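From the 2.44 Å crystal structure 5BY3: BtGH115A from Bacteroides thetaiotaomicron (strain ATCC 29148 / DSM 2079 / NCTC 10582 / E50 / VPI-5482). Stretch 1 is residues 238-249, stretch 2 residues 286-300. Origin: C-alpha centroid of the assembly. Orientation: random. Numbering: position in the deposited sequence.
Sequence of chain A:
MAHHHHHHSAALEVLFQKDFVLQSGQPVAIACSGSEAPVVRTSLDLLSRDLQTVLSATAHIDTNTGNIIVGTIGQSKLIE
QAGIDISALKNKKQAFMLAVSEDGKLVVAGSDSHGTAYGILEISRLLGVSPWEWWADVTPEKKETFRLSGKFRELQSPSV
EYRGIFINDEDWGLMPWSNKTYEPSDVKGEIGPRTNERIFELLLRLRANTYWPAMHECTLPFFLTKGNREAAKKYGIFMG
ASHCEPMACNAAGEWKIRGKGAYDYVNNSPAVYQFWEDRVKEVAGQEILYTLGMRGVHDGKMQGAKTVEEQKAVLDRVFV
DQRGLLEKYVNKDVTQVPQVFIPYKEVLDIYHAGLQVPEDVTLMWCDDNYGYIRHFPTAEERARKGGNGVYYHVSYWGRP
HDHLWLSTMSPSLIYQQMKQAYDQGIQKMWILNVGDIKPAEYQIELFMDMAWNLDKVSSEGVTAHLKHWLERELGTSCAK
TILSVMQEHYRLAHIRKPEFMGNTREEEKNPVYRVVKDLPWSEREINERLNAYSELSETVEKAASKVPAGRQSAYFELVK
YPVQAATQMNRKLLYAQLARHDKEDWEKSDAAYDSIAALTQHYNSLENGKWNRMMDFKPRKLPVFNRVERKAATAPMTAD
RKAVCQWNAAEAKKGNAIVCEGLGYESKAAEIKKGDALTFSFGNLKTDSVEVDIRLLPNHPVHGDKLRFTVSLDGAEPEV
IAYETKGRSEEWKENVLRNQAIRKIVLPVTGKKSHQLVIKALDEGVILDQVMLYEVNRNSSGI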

# COMPACT_ATOMS: atom_id res chain seq x y z
N PHE A 238 4.62 -3.36 17.39
CA PHE A 238 5.45 -4.51 17.15
C PHE A 238 6.51 -4.08 16.18
O PHE A 238 6.20 -3.60 15.09
N MSE A 239 7.76 -4.16 16.62
CA MSE A 239 8.89 -4.03 15.70
C MSE A 239 9.01 -5.36 14.99
O MSE A 239 9.09 -6.43 15.63
N GLY A 240 8.93 -5.28 13.66
CA GLY A 240 9.16 -6.38 12.74
C GLY A 240 10.25 -5.88 11.82
O GLY A 240 10.77 -4.80 12.06
N ALA A 241 10.60 -6.64 10.78
CA ALA A 241 11.61 -6.20 9.79
C ALA A 241 11.47 -7.08 8.56
O ALA A 241 10.72 -8.03 8.61
N SER A 242 12.21 -6.78 7.49
CA SER A 242 11.92 -7.35 6.16
C SER A 242 12.51 -8.73 5.88
O SER A 242 13.22 -9.30 6.74
N HIS A 243 12.23 -9.22 4.67
CA HIS A 243 12.61 -10.57 4.18
C HIS A 243 14.12 -10.87 4.27
O HIS A 243 14.53 -12.02 4.16
N CYS A 244 14.92 -9.82 4.47
CA CYS A 244 16.38 -9.94 4.61
C CYS A 244 16.90 -9.37 5.94
O CYS A 244 18.08 -8.95 6.05
N GLU A 245 16.03 -9.32 6.95
CA GLU A 245 16.41 -8.77 8.25
C GLU A 245 15.92 -9.72 9.37
O GLU A 245 15.04 -9.35 10.19
N PRO A 246 16.52 -10.93 9.40
CA PRO A 246 16.15 -12.05 10.26
C PRO A 246 16.04 -11.77 11.72
O PRO A 246 15.12 -12.29 12.34
N MSE A 247 16.96 -10.98 12.32
CA MSE A 247 16.46 -11.40 13.69
C MSE A 247 16.32 -10.16 14.45
O MSE A 247 17.19 -9.84 15.27
N ALA A 248 15.25 -9.42 14.15
CA ALA A 248 15.21 -7.98 14.48
C ALA A 248 16.52 -7.29 14.05
O ALA A 248 16.88 -6.22 14.57
N CYS A 249 17.22 -7.89 13.08
CA CYS A 249 18.60 -7.58 12.74
C CYS A 249 18.77 -7.05 11.34
O CYS A 249 18.71 -7.78 10.36
N GLN A 286 9.89 -7.43 24.88
CA GLN A 286 9.43 -6.35 24.03
C GLN A 286 8.62 -6.92 22.88
O GLN A 286 8.85 -8.04 22.44
N GLU A 287 7.65 -6.12 22.42
CA GLU A 287 6.80 -6.46 21.30
C GLU A 287 7.58 -6.39 19.99
O GLU A 287 7.89 -5.29 19.46
N ILE A 288 7.92 -7.59 19.51
CA ILE A 288 8.76 -7.84 18.34
C ILE A 288 8.11 -8.95 17.57
O ILE A 288 7.58 -9.89 18.17
N LEU A 289 8.13 -8.81 16.24
CA LEU A 289 7.84 -9.90 15.32
C LEU A 289 9.14 -10.31 14.67
O LEU A 289 9.78 -9.49 13.98
N TYR A 290 9.53 -11.58 14.90
CA TYR A 290 10.85 -12.09 14.51
C TYR A 290 10.75 -12.65 13.13
O TYR A 290 9.98 -13.62 12.90
N THR A 291 11.46 -12.01 12.20
CA THR A 291 11.56 -12.56 10.84
C THR A 291 12.56 -13.73 10.87
O THR A 291 13.65 -13.59 11.41
N LEU A 292 12.18 -14.87 10.30
CA LEU A 292 13.09 -16.02 10.25
C LEU A 292 13.79 -16.12 8.91
O LEU A 292 13.38 -15.46 7.94
N GLY A 293 14.85 -16.93 8.86
CA GLY A 293 15.53 -17.25 7.61
C GLY A 293 16.76 -16.40 7.37
O GLY A 293 17.29 -15.80 8.29
N MSE A 294 17.19 -16.38 6.11
CA MSE A 294 18.42 -15.69 5.68
C MSE A 294 18.39 -15.42 4.19
O MSE A 294 18.06 -16.31 3.38
N ARG A 295 18.72 -14.18 3.82
CA ARG A 295 19.00 -13.79 2.44
C ARG A 295 20.37 -13.11 2.43
O ARG A 295 21.25 -13.48 3.24
N GLY A 296 20.56 -12.14 1.53
CA GLY A 296 21.78 -11.34 1.50
C GLY A 296 21.86 -10.25 2.57
O GLY A 296 21.03 -10.20 3.52
N VAL A 297 22.89 -9.39 2.43
CA VAL A 297 23.04 -8.14 3.17
C VAL A 297 21.84 -7.17 2.98
O VAL A 297 21.27 -6.66 3.97
N HIS A 298 21.46 -6.93 1.71
CA HIS A 298 20.24 -6.18 1.35
C HIS A 298 19.33 -7.08 0.49
O HIS A 298 18.72 -8.01 1.02
N ASP A 299 19.21 -6.83 -0.81
CA ASP A 299 18.66 -7.85 -1.71
C ASP A 299 19.77 -8.76 -2.26
O ASP A 299 20.96 -8.60 -1.95
N GLY A 300 19.36 -9.75 -3.06
CA GLY A 300 20.27 -10.73 -3.64
C GLY A 300 20.18 -12.12 -3.02
O GLY A 300 19.41 -12.36 -2.06

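Where two backbones meet in only a brief bridge, side chains can supply much of the remaining contact, and this pair of segments from BtGH115A illustrates the point. The backbones meet in a single bridge between Met 239 and Ile 288, with Met 239 N donating to Glu 287 O (3.1 Å) and Leu 289 N to Met 239 O (2.6 Å); beyond it, side chains join main-chain atoms in the contact.

Thr 291 is the most heavily covered residue. Its CA-to-CB bond points toward the other stretch, and the m rotamer (chi1 -78°) lets OG1 donate to Ala 241 O at 2.8 Å, so a buried hydroxyl is satisfied by a main-chain carbonyl. The same rotamer leaves CG2 3.4 Å from Ser 242 O. That carbonyl begins a type I turn closing at Glu 245, whose carboxylate, through OE1, accepts from both Ser 242 N and Ser 242 OG, at 3.1 Å each.

Phe 238, nearly as well covered, leaves its backbone sideways in an m rotamer. Glu 287, whose own CB points inward, lays that CB over one face of the ring, 3.9 Å from the centroid, a CH-pi contact; Phe 238 CB meanwhile rests 4.0 Å from Leu 289 CG. Beside this pair, Met 239 CB packs 3.7 Å from Ile 288 CD1, although the selenomethionine's end leads away.

Cys 244 packs against the later part of stretch 2. Pointing toward its partner with chi1 p, it sets CB 3.2 Å from His 298 O and 4.0 Å from Arg 295 NH1. Arg 295 also points inward, and its NH2 forms a weak hydrogen bond within a salt bridge to Asp 299 OD2 (3.3 Å), while the neighbouring His 243 ring meets both residues at its edge. Between these regions, Pro 246 CG approaches Gly 293 O at 3.2 Å, and Met 247 SE lies 4.1 Å from Leu 292 CD2.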

# COMPACT_ATOMS: atom_id res chain seq x y z
CB PHE A 238 4.60 -5.67 16.66
CG PHE A 238 3.71 -6.23 17.72
CD1 PHE A 238 2.54 -5.56 18.10
CD2 PHE A 238 4.05 -7.42 18.39
CE1 PHE A 238 1.71 -6.06 19.13
CE2 PHE A 238 3.23 -7.93 19.42
CZ PHE A 238 2.05 -7.25 19.79
CB MSE A 239 10.16 -3.68 16.47
CG MSE A 239 10.05 -2.38 17.28
SE MSE A 239 9.49 -0.94 16.04
CE MSE A 239 10.94 -0.96 14.71
CB ALA A 241 13.04 -6.26 10.34
CB SER A 242 12.30 -6.36 5.04
OG SER A 242 13.67 -6.46 4.73
CB HIS A 243 12.14 -10.71 2.74
CG HIS A 243 12.27 -9.43 1.97
ND1 HIS A 243 13.47 -8.99 1.46
CD2 HIS A 243 11.38 -8.43 1.75
CE1 HIS A 243 13.31 -7.80 0.91
NE2 HIS A 243 12.05 -7.44 1.07
CB CYS A 244 17.05 -9.18 3.46
SG CYS A 244 16.72 -7.39 3.51
CB GLU A 245 15.85 -7.38 8.44
CG GLU A 245 16.44 -6.27 7.61
CD GLU A 245 15.67 -5.00 7.85
OE1 GLU A 245 14.57 -4.85 7.24
OE2 GLU A 245 16.12 -4.17 8.68
CB PRO A 246 17.27 -13.05 10.04
CG PRO A 246 17.83 -12.72 8.71
CD PRO A 246 17.75 -11.23 8.65
CB MSE A 247 17.31 -12.37 14.56
CG MSE A 247 17.30 -13.84 14.15
SE MSE A 247 15.74 -14.76 14.91
CE MSE A 247 16.45 -14.62 16.71
CB ALA A 248 14.93 -7.79 15.96
CB CYS A 249 19.50 -8.81 12.95
SG CYS A 249 20.32 -8.79 14.54
CB GLN A 286 10.61 -5.53 23.52
CG GLN A 286 10.25 -4.18 22.94
CD GLN A 286 11.39 -3.16 22.99
OE1 GLN A 286 12.50 -3.43 23.46
NE2 GLN A 286 11.10 -1.97 22.50
CB GLU A 287 5.57 -5.55 21.30
CG GLU A 287 4.78 -5.61 22.62
CD GLU A 287 3.93 -4.37 22.86
OE1 GLU A 287 4.48 -3.24 22.92
OE2 GLU A 287 2.70 -4.54 23.01
CB ILE A 288 10.18 -8.34 18.74
CG1 ILE A 288 10.88 -7.38 19.72
CG2 ILE A 288 11.02 -8.69 17.49
CD1 ILE A 288 11.16 -6.00 19.15
CB LEU A 289 6.81 -9.51 14.26
CG LEU A 289 5.43 -9.03 14.72
CD1 LEU A 289 4.71 -8.50 13.49
CD2 LEU A 289 4.57 -10.06 15.45
CB TYR A 290 11.33 -13.17 15.51
CG TYR A 290 11.68 -12.58 16.84
CD1 TYR A 290 12.97 -12.06 17.07
CD2 TYR A 290 10.72 -12.44 17.87
CE1 TYR A 290 13.30 -11.48 18.27
CE2 TYR A 290 11.07 -11.86 19.09
CZ TYR A 290 12.35 -11.38 19.26
OH TYR A 290 12.75 -10.76 20.42
CB THR A 291 11.96 -11.48 9.80
OG1 THR A 291 10.82 -10.68 9.47
CG2 THR A 291 12.43 -12.09 8.50
CB LEU A 292 12.35 -17.32 10.57
CG LEU A 292 11.87 -17.51 12.01
CD1 LEU A 292 11.56 -18.99 12.21
CD2 LEU A 292 12.88 -17.02 13.03
CB MSE A 294 19.68 -16.50 6.04
CG MSE A 294 20.86 -15.54 6.14
SE MSE A 294 22.40 -16.47 6.95
CE MSE A 294 23.85 -15.15 6.85
CB ARG A 295 17.90 -12.87 1.88
CG ARG A 295 16.54 -13.53 1.66
CD ARG A 295 15.49 -12.50 1.22
NE ARG A 295 15.49 -12.28 -0.23
CZ ARG A 295 15.54 -11.09 -0.83
NH1 ARG A 295 15.57 -9.95 -0.13
NH2 ARG A 295 15.54 -11.04 -2.15
CB VAL A 297 24.43 -7.50 2.89
CG1 VAL A 297 24.46 -6.01 3.26
CG2 VAL A 297 25.52 -8.26 3.64
CB HIS A 298 20.58 -4.85 0.66
CG HIS A 298 19.49 -3.81 0.75
ND1 HIS A 298 18.16 -4.10 0.50
CD2 HIS A 298 19.53 -2.49 1.05
CE1 HIS A 298 17.43 -3.01 0.65
NE2 HIS A 298 18.24 -2.02 0.99
CB ASP A 299 17.76 -7.25 -2.80
CG ASP A 299 16.28 -7.13 -2.35
OD1 ASP A 299 15.97 -6.35 -1.43
OD2 ASP A 299 15.43 -7.83 -2.94